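Local coordinates for hypothetical protein HI1011 (Haemophilus influenzae, PDB 1YZY) that catalyses the ATP-dependent phosphorylation of 3-oxo-tetronate to 3-oxo-tetronate 4-phosphate, as a member of the four-carbon acid sugar kinase family, at residues A[11-16]-A[26-31]; A[64-69]-A[75-80]; A[271-276]-A[284-289]; A[292-297]-A[340-345]. All coordinates share one frame; numbering follows the deposited sequence.

From the N terminus, contact 1 comes first: after helix 9-20 the chain turns back and strand 26-30 runs antiparallel beside it. Contact 2 repeats the manoeuvre with helix 55-71 and strand 77-80, a tighter return, and touches contact 1 where Ile-15 CD1 packs on Tyr-78 CE2, 3.6 Å away. Both belong to the sugar-binding N-terminal domain. In the nucleotide-binding C-terminal domain, contact 3 sets helix 286-295 beside strand 272-274, with helix 277-282 in the return, and contact 4 joins the end of helix 286-295 to helix 324-345 over 42 residues including strand 305-307 and helix 312-319. Contacts 3 and 4 meet where Trp-293 packs on Pro-271 and Phe-273. All four follow in series, none nested or crossed.

Contact 1 (A[11-16]-A[26-31]); sequences GASDIA and TVQMNG
Helix segment 11-16 runs antiparallel to strand 26-30, axes 9.3 Å apart at 175°, and the backbones come closest at Ala-16 and Thr-26, whose CA atoms are 6.6 Å apart. Gln-28 spans most of the gap. Its CG stands anti to the backbone N (chi1 180°) and the chain stays extended, which carries the amide straight out to the helix. There OE1 lies 3.5 Å from Ser-13 CA, while NE2 is 3.7 Å from the methyl CB of Ala-12. One turn on, Ala-16 CB meets Thr-26 CG2 at 4.1 Å and also flanks the amide oxygen. The hydroxyl of Thr-26 is turned to its own chain, bonded to Leu-24 O. On the neighbouring strand 43-47, Val-45 touches both Ala-12 and Thr-26, so the helix lies against the sheet of the sugar-binding domain.

A water links the two polar ends: it donates to Gln-28 OE1 at 2.9 Å and is 3.0 Å from Ser-13 OG, which also makes a weak bond to Phe-9 O. The small alanines let a long amide lie close against the helix, and in this buried place the water supplies its oxygen with a polar partner.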
# COMPACT_ATOMS: atom_id res chain seq x y z
N GLY A 11 -2.31 3.35 -1.39
CA GLY A 11 -1.31 4.31 -0.97
C GLY A 11 -0.52 3.81 0.22
O GLY A 11 0.69 4.03 0.30
N ALA A 12 -1.20 3.17 1.18
CA ALA A 12 -0.51 2.64 2.36
C ALA A 12 0.50 1.57 1.95
O ALA A 12 1.62 1.55 2.45
CB ALA A 12 -1.51 2.09 3.36
N SER A 13 0.09 0.69 1.04
CA SER A 13 0.97 -0.37 0.55
C SER A 13 2.13 0.25 -0.20
O SER A 13 3.28 -0.17 -0.07
CB SER A 13 0.20 -1.29 -0.40
OG SER A 13 -0.74 -2.09 0.27
N ASP A 14 1.82 1.24 -1.03
CA ASP A 14 2.81 1.93 -1.84
C ASP A 14 3.93 2.57 -1.03
O ASP A 14 5.11 2.27 -1.25
CB ASP A 14 2.15 2.99 -2.70
CG ASP A 14 3.05 3.50 -3.80
OD1 ASP A 14 3.30 2.76 -4.77
OD2 ASP A 14 3.50 4.66 -3.71
N ILE A 15 3.57 3.44 -0.09
CA ILE A 15 4.57 4.12 0.73
C ILE A 15 5.33 3.13 1.59
O ILE A 15 6.53 3.30 1.81
CB ILE A 15 3.97 5.27 1.59
CG1 ILE A 15 5.09 6.17 2.13
CG2 ILE A 15 3.14 4.73 2.76
CD1 ILE A 15 4.59 7.41 2.86
N ALA A 16 4.63 2.09 2.07
CA ALA A 16 5.25 1.07 2.92
C ALA A 16 6.36 0.33 2.18
O ALA A 16 7.38 -0.01 2.78
CB ALA A 16 4.20 0.09 3.42
N THR A 26 9.51 -1.99 8.27
CA THR A 26 8.13 -1.49 8.29
C THR A 26 7.01 -2.49 8.60
O THR A 26 7.07 -3.66 8.23
CB THR A 26 7.81 -0.84 6.90
OG1 THR A 26 8.80 0.15 6.59
CG2 THR A 26 6.43 -0.19 6.88
N VAL A 27 5.99 -2.01 9.31
CA VAL A 27 4.81 -2.80 9.64
C VAL A 27 3.60 -2.02 9.17
O VAL A 27 3.42 -0.86 9.54
CB VAL A 27 4.68 -3.05 11.16
CG1 VAL A 27 3.30 -3.59 11.48
CG2 VAL A 27 5.73 -4.04 11.62
N GLN A 28 2.80 -2.63 8.31
CA GLN A 28 1.60 -1.99 7.81
C GLN A 28 0.33 -2.58 8.44
O GLN A 28 -0.04 -3.71 8.15
CB GLN A 28 1.51 -2.12 6.28
CG GLN A 28 0.26 -1.46 5.68
CD GLN A 28 0.09 -1.76 4.21
OE1 GLN A 28 1.04 -2.15 3.52
NE2 GLN A 28 -1.13 -1.57 3.70
N MET A 29 -0.31 -1.80 9.30
CA MET A 29 -1.54 -2.22 9.95
C MET A 29 -2.73 -1.78 9.11
O MET A 29 -2.75 -0.66 8.61
CB MET A 29 -1.62 -1.62 11.35
CG MET A 29 -0.49 -2.05 12.26
SD MET A 29 -0.33 -3.85 12.40
CE MET A 29 -0.78 -4.12 14.11
N ASN A 30 -3.69 -2.67 8.90
CA ASN A 30 -4.88 -2.33 8.12
C ASN A 30 -5.97 -1.94 9.11
O ASN A 30 -6.59 -2.80 9.73
CB ASN A 30 -5.32 -3.51 7.26
CG ASN A 30 -4.21 -4.00 6.32
OD1 ASN A 30 -3.52 -3.21 5.70
ND2 ASN A 30 -4.06 -5.32 6.23
N GLY A 31 -6.18 -0.64 9.28
CA GLY A 31 -7.16 -0.13 10.22
C GLY A 31 -6.47 0.11 11.55
O GLY A 31 -5.37 -0.39 11.76
O HOH W 1 0.30 -4.44 1.86

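Contact 2 (A[64-69]-A[75-80]); sequences RAYQWL and TQFYFK
Tyr-66 on helix 55-71 and Phe-77 on strand 77-80 meet ring against ring, and Phe-77 is the side chain to follow. Its CB leaves the strand toward the helix, and CG swings anti to the carbonyl carbon (chi1 -52°), which sends the ring across the gap. CG itself is still 4.1 Å from Tyr-66 CD1. Further out the spacing shrinks: CD1 lies 3.7 Å from Tyr-66 CD1, and CD2, on the other flank, faces Tyr-66 CE1. CE1 is the atom shared between two neighbours. It sits 3.6 Å from Tyr-66 CD1 over the face, and 4.1 Å from Leu-69 CB, which approaches the ring at its edge, near the plane. CE2 comes under Tyr-66 CE1, and at the tip CZ makes the shortest approach, 3.5 Å to that same atom.

Tyr-66 thus turns its CD1-CE1 edge onto one face of Phe-77, an edge-to-face pair with ring centroids 4.8 Å apart and planes at 61°. Tyr-66 CE1 stands above the rim of the Phe-77 ring, not its middle. All three touching residues are buried. Glu-103 and Leu-104 of helix 93-104 also touch Tyr-66, and Leu-69 reaches over to Ile-44 and Ile-46 on strand 43-47. The backbone of Phe-77 is hydrogen-bonded to Lys-215 and Val-217, which places its strand next to strand 216-219. A helix lying on parallel strands through an apolar, aromatic layer is the packing of an alpha/beta domain, here the sugar-binding one.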
# COMPACT_ATOMS: atom_id res chain seq x y z
N ARG A 64 -7.20 8.61 15.89
CA ARG A 64 -7.10 7.32 16.56
C ARG A 64 -5.84 6.61 16.10
O ARG A 64 -5.18 5.94 16.90
CB ARG A 64 -8.34 6.46 16.26
CG ARG A 64 -9.53 6.75 17.15
CD ARG A 64 -10.80 6.08 16.64
NE ARG A 64 -10.61 4.66 16.38
CZ ARG A 64 -11.07 4.01 15.32
NH1 ARG A 64 -11.78 4.65 14.39
NH2 ARG A 64 -10.84 2.71 15.18
N ALA A 65 -5.54 6.73 14.80
CA ALA A 65 -4.34 6.11 14.23
C ALA A 65 -3.11 6.72 14.88
O ALA A 65 -2.16 6.02 15.23
CB ALA A 65 -4.30 6.32 12.72
N TYR A 66 -3.16 8.04 15.05
CA TYR A 66 -2.08 8.80 15.67
C TYR A 66 -1.86 8.39 17.12
O TYR A 66 -0.72 8.27 17.57
CB TYR A 66 -2.39 10.30 15.60
CG TYR A 66 -1.65 11.12 16.64
CD1 TYR A 66 -0.31 11.46 16.48
CD2 TYR A 66 -2.27 11.49 17.84
CE1 TYR A 66 0.40 12.13 17.48
CE2 TYR A 66 -1.58 12.16 18.85
CZ TYR A 66 -0.24 12.48 18.66
OH TYR A 66 0.45 13.13 19.65
N GLN A 67 -2.95 8.27 17.86
CA GLN A 67 -2.87 7.92 19.27
C GLN A 67 -2.24 6.55 19.44
O GLN A 67 -1.43 6.34 20.35
CB GLN A 67 -4.26 7.97 19.91
CG GLN A 67 -4.25 7.81 21.42
CD GLN A 67 -3.46 8.90 22.12
OE1 GLN A 67 -2.79 8.65 23.12
NE2 GLN A 67 -3.56 10.13 21.62
N TRP A 68 -2.59 5.63 18.55
CA TRP A 68 -2.02 4.29 18.60
C TRP A 68 -0.54 4.35 18.23
O TRP A 68 0.31 3.85 18.97
CB TRP A 68 -2.76 3.35 17.64
CG TRP A 68 -2.31 1.93 17.79
CD1 TRP A 68 -2.77 1.02 18.70
CD2 TRP A 68 -1.27 1.27 17.06
NE1 TRP A 68 -2.08 -0.16 18.58
CE2 TRP A 68 -1.15 -0.04 17.58
CE3 TRP A 68 -0.42 1.66 16.01
CZ2 TRP A 68 -0.22 -0.96 17.10
CZ3 TRP A 68 0.50 0.74 15.53
CH2 TRP A 68 0.60 -0.55 16.07
N LEU A 69 -0.23 4.92 17.07
CA LEU A 69 1.16 5.07 16.63
C LEU A 69 1.99 5.70 17.75
O LEU A 69 3.12 5.29 18.01
CB LEU A 69 1.23 5.91 15.35
CG LEU A 69 0.69 5.23 14.08
CD1 LEU A 69 0.32 6.28 13.05
CD2 LEU A 69 1.68 4.23 13.49
N THR A 75 7.56 8.74 17.01
CA THR A 75 7.86 10.12 17.41
C THR A 75 7.72 11.13 16.27
O THR A 75 7.69 12.34 16.51
CB THR A 75 9.25 10.27 18.10
OG1 THR A 75 10.31 9.90 17.21
CG2 THR A 75 9.32 9.41 19.35
N GLN A 76 7.63 10.64 15.04
CA GLN A 76 7.48 11.51 13.89
C GLN A 76 6.30 11.00 13.07
O GLN A 76 6.20 9.81 12.83
CB GLN A 76 8.75 11.54 13.04
CG GLN A 76 8.63 12.46 11.83
CD GLN A 76 9.96 12.71 11.13
OE1 GLN A 76 10.82 11.84 11.06
NE2 GLN A 76 10.11 13.91 10.59
N PHE A 77 5.44 11.91 12.62
CA PHE A 77 4.26 11.50 11.88
C PHE A 77 4.19 11.96 10.44
O PHE A 77 4.66 13.05 10.11
CB PHE A 77 3.01 11.90 12.66
CG PHE A 77 3.05 11.43 14.08
CD1 PHE A 77 2.54 10.17 14.42
CD2 PHE A 77 3.70 12.18 15.06
CE1 PHE A 77 2.70 9.67 15.71
CE2 PHE A 77 3.86 11.69 16.35
CZ PHE A 77 3.36 10.43 16.67
N TYR A 78 3.57 11.13 9.61
CA TYR A 78 3.46 11.39 8.19
C TYR A 78 2.04 11.11 7.71
O TYR A 78 1.60 9.96 7.72
CB TYR A 78 4.44 10.49 7.45
CG TYR A 78 4.67 10.81 6.00
CD1 TYR A 78 5.89 11.34 5.57
CD2 TYR A 78 3.68 10.59 5.04
CE1 TYR A 78 6.13 11.65 4.23
CE2 TYR A 78 3.91 10.89 3.69
CZ TYR A 78 5.13 11.42 3.30
OH TYR A 78 5.38 11.72 1.98
N PHE A 79 1.34 12.15 7.28
CA PHE A 79 -0.02 12.02 6.75
C PHE A 79 0.13 11.81 5.25
O PHE A 79 0.44 12.73 4.51
CB PHE A 79 -0.83 13.30 7.04
CG PHE A 79 -2.20 13.31 6.42
CD1 PHE A 79 -2.86 12.12 6.11
CD2 PHE A 79 -2.82 14.52 6.12
CE1 PHE A 79 -4.11 12.14 5.51
CE2 PHE A 79 -4.06 14.55 5.52
CZ PHE A 79 -4.71 13.36 5.20
N LYS A 80 -0.11 10.58 4.81
CA LYS A 80 0.02 10.20 3.41
C LYS A 80 -1.28 10.20 2.61
O LYS A 80 -2.23 9.49 2.95
CB LYS A 80 0.69 8.82 3.33
CG LYS A 80 0.42 8.02 2.06
CD LYS A 80 1.41 8.33 0.98
CE LYS A 80 1.18 7.47 -0.23
NZ LYS A 80 -0.07 7.80 -0.97

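Contact 3 (A[271-276]-A[284-289]); sequences PHFQLD and ENYIEQ
Tyr-286 and Phe-273 approach from opposite directions, the tyrosine from the first turn of helix 286-295 and the phenylalanine from strand 272-274, and the hydroxyl of Tyr-286 is where the contact closes up. Phe-273 CE1 lies 3.3 Å from Tyr-286 OH, with the oxygen at the ring's edge and in its plane; the carbon that carries the hydroxyl, Tyr-286 CZ, is 4.0 Å from Phe-273 CE1. The same oxygen accepts a weak but nearly straight hydrogen bond from the backbone N of Asp-276, at 3.3 Å and 168°. With CG anti to the backbone N (chi1 -150°), the tyrosine ring reaches far enough to put OH beside the end of the strand. Asp-276 CB, 3.7 Å from that oxygen, packs against it as well.

This is the rim of the alpha/beta nucleotide-binding domain: within the chain strand 272-274 is an outermost strand, hydrogen-bonded to strand 305-307 through Phe-273. Asp-276 ends the segment as the N-cap of helix 277-282, its OD2 bonded to Gln-279 N, so the residue that meets the tyrosine also starts the intervening helix.

Toward solvent the fit is looser. Gln-289 is exposed, and its extended chain carries NE2 to the outer edge of the Phe-273 ring, 3.6 Å from CZ and in the ring plane. Side chains cross there at about a right angle, with amide and ring planes 72° apart. Trp-293, a turn further along the helix, meets Phe-273 edge-to-face.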
# COMPACT_ATOMS: atom_id res chain seq x y z
N PRO A 271 2.90 -29.36 -8.94
CA PRO A 271 1.61 -30.04 -8.80
C PRO A 271 0.49 -29.01 -8.91
O PRO A 271 0.51 -27.99 -8.24
CB PRO A 271 1.68 -30.59 -7.37
CG PRO A 271 3.12 -30.84 -7.18
CD PRO A 271 3.74 -29.61 -7.76
N HIS A 272 -0.50 -29.29 -9.75
CA HIS A 272 -1.59 -28.35 -9.93
C HIS A 272 -2.94 -29.03 -9.94
O HIS A 272 -3.13 -30.06 -10.59
CB HIS A 272 -1.38 -27.57 -11.23
CG HIS A 272 -1.04 -28.44 -12.40
ND1 HIS A 272 0.21 -28.99 -12.58
CD2 HIS A 272 -1.79 -28.87 -13.44
CE1 HIS A 272 0.21 -29.72 -13.68
NE2 HIS A 272 -0.99 -29.67 -14.22
N PHE A 273 -3.88 -28.42 -9.25
CA PHE A 273 -5.23 -28.94 -9.16
C PHE A 273 -6.17 -27.80 -9.51
O PHE A 273 -6.29 -26.85 -8.75
CB PHE A 273 -5.48 -29.43 -7.72
CG PHE A 273 -6.78 -30.17 -7.54
CD1 PHE A 273 -8.00 -29.56 -7.82
CD2 PHE A 273 -6.78 -31.47 -7.08
CE1 PHE A 273 -9.20 -30.23 -7.65
CE2 PHE A 273 -7.98 -32.16 -6.89
CZ PHE A 273 -9.19 -31.54 -7.18
N GLN A 274 -6.82 -27.90 -10.66
CA GLN A 274 -7.76 -26.86 -11.06
C GLN A 274 -9.06 -26.91 -10.26
O GLN A 274 -9.75 -27.93 -10.24
CB GLN A 274 -8.08 -26.97 -12.55
CG GLN A 274 -9.09 -25.93 -13.00
CD GLN A 274 -9.42 -26.03 -14.46
OE1 GLN A 274 -8.95 -26.93 -15.16
NE2 GLN A 274 -10.26 -25.12 -14.94
N LEU A 275 -9.38 -25.81 -9.60
CA LEU A 275 -10.59 -25.71 -8.80
C LEU A 275 -11.79 -25.63 -9.75
O LEU A 275 -11.89 -24.68 -10.54
CB LEU A 275 -10.51 -24.47 -7.89
CG LEU A 275 -11.45 -24.30 -6.69
CD1 LEU A 275 -10.89 -23.21 -5.80
CD2 LEU A 275 -12.88 -23.95 -7.11
N ASP A 276 -12.65 -26.64 -9.71
CA ASP A 276 -13.84 -26.70 -10.55
C ASP A 276 -15.00 -26.03 -9.82
O ASP A 276 -15.33 -26.42 -8.70
CB ASP A 276 -14.17 -28.17 -10.87
CG ASP A 276 -15.42 -28.32 -11.72
OD1 ASP A 276 -15.48 -27.71 -12.81
OD2 ASP A 276 -16.33 -29.06 -11.30
N GLU A 284 -19.87 -31.49 -1.16
CA GLU A 284 -19.58 -31.05 0.20
C GLU A 284 -18.20 -31.47 0.72
O GLU A 284 -17.67 -30.87 1.65
CB GLU A 284 -20.66 -31.56 1.16
CG GLU A 284 -22.06 -31.07 0.84
CD GLU A 284 -23.06 -31.50 1.90
OE1 GLU A 284 -23.07 -30.88 2.98
OE2 GLU A 284 -23.82 -32.46 1.65
N ASN A 285 -17.65 -32.52 0.13
CA ASN A 285 -16.35 -33.03 0.53
C ASN A 285 -15.21 -32.45 -0.29
O ASN A 285 -14.07 -32.89 -0.16
CB ASN A 285 -16.30 -34.55 0.41
CG ASN A 285 -17.26 -35.24 1.35
OD1 ASN A 285 -17.12 -35.16 2.57
ND2 ASN A 285 -18.25 -35.92 0.78
N TYR A 286 -15.52 -31.45 -1.12
CA TYR A 286 -14.51 -30.83 -1.98
C TYR A 286 -13.36 -30.19 -1.23
O TYR A 286 -12.22 -30.27 -1.66
CB TYR A 286 -15.15 -29.79 -2.90
CG TYR A 286 -14.41 -29.66 -4.20
CD1 TYR A 286 -14.04 -30.80 -4.91
CD2 TYR A 286 -14.09 -28.41 -4.73
CE1 TYR A 286 -13.36 -30.70 -6.13
CE2 TYR A 286 -13.40 -28.30 -5.95
CZ TYR A 286 -13.04 -29.45 -6.64
OH TYR A 286 -12.38 -29.38 -7.85
N ILE A 287 -13.66 -29.52 -0.13
CA ILE A 287 -12.63 -28.88 0.66
C ILE A 287 -11.72 -29.93 1.29
O ILE A 287 -10.51 -29.72 1.40
CB ILE A 287 -13.26 -27.94 1.72
CG1 ILE A 287 -13.97 -26.78 1.00
CG2 ILE A 287 -12.20 -27.43 2.69
CD1 ILE A 287 -14.82 -25.91 1.89
N GLU A 288 -12.30 -31.06 1.70
CA GLU A 288 -11.51 -32.12 2.31
C GLU A 288 -10.62 -32.80 1.27
O GLU A 288 -9.51 -33.21 1.58
CB GLU A 288 -12.41 -33.16 2.98
CG GLU A 288 -11.64 -34.21 3.81
CD GLU A 288 -10.95 -33.63 5.05
OE1 GLU A 288 -11.42 -32.60 5.58
OE2 GLU A 288 -9.94 -34.22 5.50
N GLN A 289 -11.13 -32.93 0.05
CA GLN A 289 -10.37 -33.56 -1.02
C GLN A 289 -9.15 -32.69 -1.36
O GLN A 289 -8.04 -33.19 -1.48
CB GLN A 289 -11.24 -33.75 -2.26
CG GLN A 289 -10.57 -34.60 -3.33
CD GLN A 289 -11.18 -34.40 -4.71
OE1 GLN A 289 -12.35 -34.04 -4.84
NE2 GLN A 289 -10.38 -34.63 -5.74

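Contact 4 (A[292-297]-A[340-345]); sequences QWVIAN and AKLKQY
The last turn of helix 286-295, with the residues that follow it, lies against the last turns of helix 324-345, nearest at Ile-295 and Leu-342, whose CA atoms are 7.8 Å apart. It is helix-helix packing within the alpha/beta nucleotide-binding domain, and Val-249 of strand 248-252 touches Val-294 and Leu-342, so the pair rests on the sheet.

In the buried part, Leu-342 drives its CD2 branch into the other helix, 3.5 Å from Val-294 CG1 and 4.0 Å from Ile-295 CG2. The leucine and valine side chains cross at about a right angle. Ile-295 carries the outer half. Its CG1 takes the place between backbone N and carbonyl carbon (chi1 65°), leaving CG2 anti to the carbonyl carbon and aimed at the tyrosine. That methyl makes a CH-pi contact over one face of Tyr-345, 3.8 Å from the ring centroid and 22° off the normal, nearer the CD2-CE2 rim than the middle.

Past the final turn of helix 286-295, Asn-297 folds back so that ND2 donates to Trp-293 O at 3.0 Å. A water bridges the two segments, donating to Ile-295 O at 2.7 Å and lying 2.8 Å from Tyr-345 OH.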
# COMPACT_ATOMS: atom_id res chain seq x y z
N GLN A 292 -6.41 -32.73 1.43
CA GLN A 292 -5.62 -33.95 1.41
C GLN A 292 -4.64 -33.91 0.25
O GLN A 292 -3.47 -34.25 0.43
CB GLN A 292 -6.53 -35.19 1.31
CG GLN A 292 -7.46 -35.39 2.51
CD GLN A 292 -6.73 -35.59 3.84
OE1 GLN A 292 -5.61 -36.12 3.89
NE2 GLN A 292 -7.38 -35.20 4.94
N TRP A 293 -5.11 -33.48 -0.92
CA TRP A 293 -4.27 -33.38 -2.11
C TRP A 293 -3.08 -32.42 -1.87
O TRP A 293 -1.94 -32.75 -2.19
CB TRP A 293 -5.10 -32.94 -3.32
CG TRP A 293 -4.32 -32.79 -4.60
CD1 TRP A 293 -4.16 -33.72 -5.58
CD2 TRP A 293 -3.58 -31.63 -5.04
NE1 TRP A 293 -3.37 -33.23 -6.60
CE2 TRP A 293 -3.00 -31.95 -6.28
CE3 TRP A 293 -3.36 -30.36 -4.49
CZ2 TRP A 293 -2.21 -31.04 -6.99
CZ3 TRP A 293 -2.57 -29.45 -5.20
CH2 TRP A 293 -2.01 -29.80 -6.44
N VAL A 294 -3.35 -31.24 -1.33
CA VAL A 294 -2.29 -30.26 -1.06
C VAL A 294 -1.19 -30.82 -0.17
O VAL A 294 -0.01 -30.78 -0.52
CB VAL A 294 -2.85 -28.97 -0.40
CG1 VAL A 294 -1.70 -28.08 0.08
CG2 VAL A 294 -3.73 -28.21 -1.37
N ILE A 295 -1.57 -31.30 1.02
CA ILE A 295 -0.61 -31.83 1.98
C ILE A 295 0.16 -33.06 1.48
O ILE A 295 1.28 -33.32 1.93
CB ILE A 295 -1.27 -32.14 3.34
CG1 ILE A 295 -2.30 -33.26 3.21
CG2 ILE A 295 -1.97 -30.89 3.87
CD1 ILE A 295 -2.86 -33.75 4.54
N ALA A 296 -0.43 -33.80 0.54
CA ALA A 296 0.21 -34.99 -0.02
C ALA A 296 1.17 -34.62 -1.14
O ALA A 296 1.87 -35.48 -1.69
CB ALA A 296 -0.83 -35.96 -0.51
N ASN A 297 1.19 -33.33 -1.48
CA ASN A 297 2.06 -32.83 -2.54
C ASN A 297 2.88 -31.66 -2.02
O ASN A 297 3.32 -30.81 -2.80
CB ASN A 297 1.23 -32.40 -3.75
CG ASN A 297 0.74 -33.57 -4.58
OD1 ASN A 297 1.54 -34.33 -5.13
ND2 ASN A 297 -0.57 -33.71 -4.69
N ALA A 340 -7.53 -22.08 5.86
CA ALA A 340 -7.65 -22.22 7.31
C ALA A 340 -7.22 -23.61 7.76
O ALA A 340 -6.59 -23.76 8.81
CB ALA A 340 -9.07 -21.94 7.75
N LYS A 341 -7.58 -24.63 6.98
CA LYS A 341 -7.22 -26.01 7.29
C LYS A 341 -5.73 -26.23 7.12
O LYS A 341 -5.10 -26.91 7.93
CB LYS A 341 -8.00 -26.99 6.42
CG LYS A 341 -9.52 -26.97 6.65
CD LYS A 341 -10.25 -28.06 5.88
CE LYS A 341 -10.55 -29.29 6.75
NZ LYS A 341 -9.34 -30.01 7.24
N LEU A 342 -5.16 -25.66 6.06
CA LEU A 342 -3.74 -25.79 5.78
C LEU A 342 -2.89 -25.12 6.85
O LEU A 342 -1.83 -25.63 7.20
CB LEU A 342 -3.39 -25.21 4.40
CG LEU A 342 -4.02 -25.88 3.18
CD1 LEU A 342 -3.74 -25.07 1.94
CD2 LEU A 342 -3.51 -27.30 3.03
N LYS A 343 -3.36 -23.99 7.37
CA LYS A 343 -2.61 -23.29 8.41
C LYS A 343 -2.60 -24.11 9.69
O LYS A 343 -1.59 -24.16 10.40
CB LYS A 343 -3.18 -21.90 8.69
CG LYS A 343 -2.21 -21.00 9.49
CD LYS A 343 -2.88 -19.75 10.02
CE LYS A 343 -3.69 -20.04 11.27
NZ LYS A 343 -4.43 -18.84 11.76
N GLN A 344 -3.74 -24.71 10.02
CA GLN A 344 -3.86 -25.55 11.21
C GLN A 344 -2.95 -26.77 11.07
O GLN A 344 -2.35 -27.23 12.04
CB GLN A 344 -5.32 -25.98 11.44
CG GLN A 344 -5.52 -27.02 12.55
CD GLN A 344 -5.02 -26.57 13.92
OE1 GLN A 344 -4.48 -27.37 14.69
NE2 GLN A 344 -5.21 -25.29 14.24
N TYR A 345 -2.84 -27.28 9.85
CA TYR A 345 -1.99 -28.43 9.56
C TYR A 345 -0.50 -28.08 9.71
O TYR A 345 0.29 -28.91 10.16
CB TYR A 345 -2.28 -28.96 8.16
CG TYR A 345 -1.32 -30.03 7.70
CD1 TYR A 345 -1.41 -31.33 8.20
CD2 TYR A 345 -0.31 -29.74 6.80
CE1 TYR A 345 -0.49 -32.32 7.81
CE2 TYR A 345 0.61 -30.71 6.40
CZ TYR A 345 0.51 -32.00 6.91
OH TYR A 345 1.44 -32.95 6.52
O HOH W 2 2.84 -32.97 4.11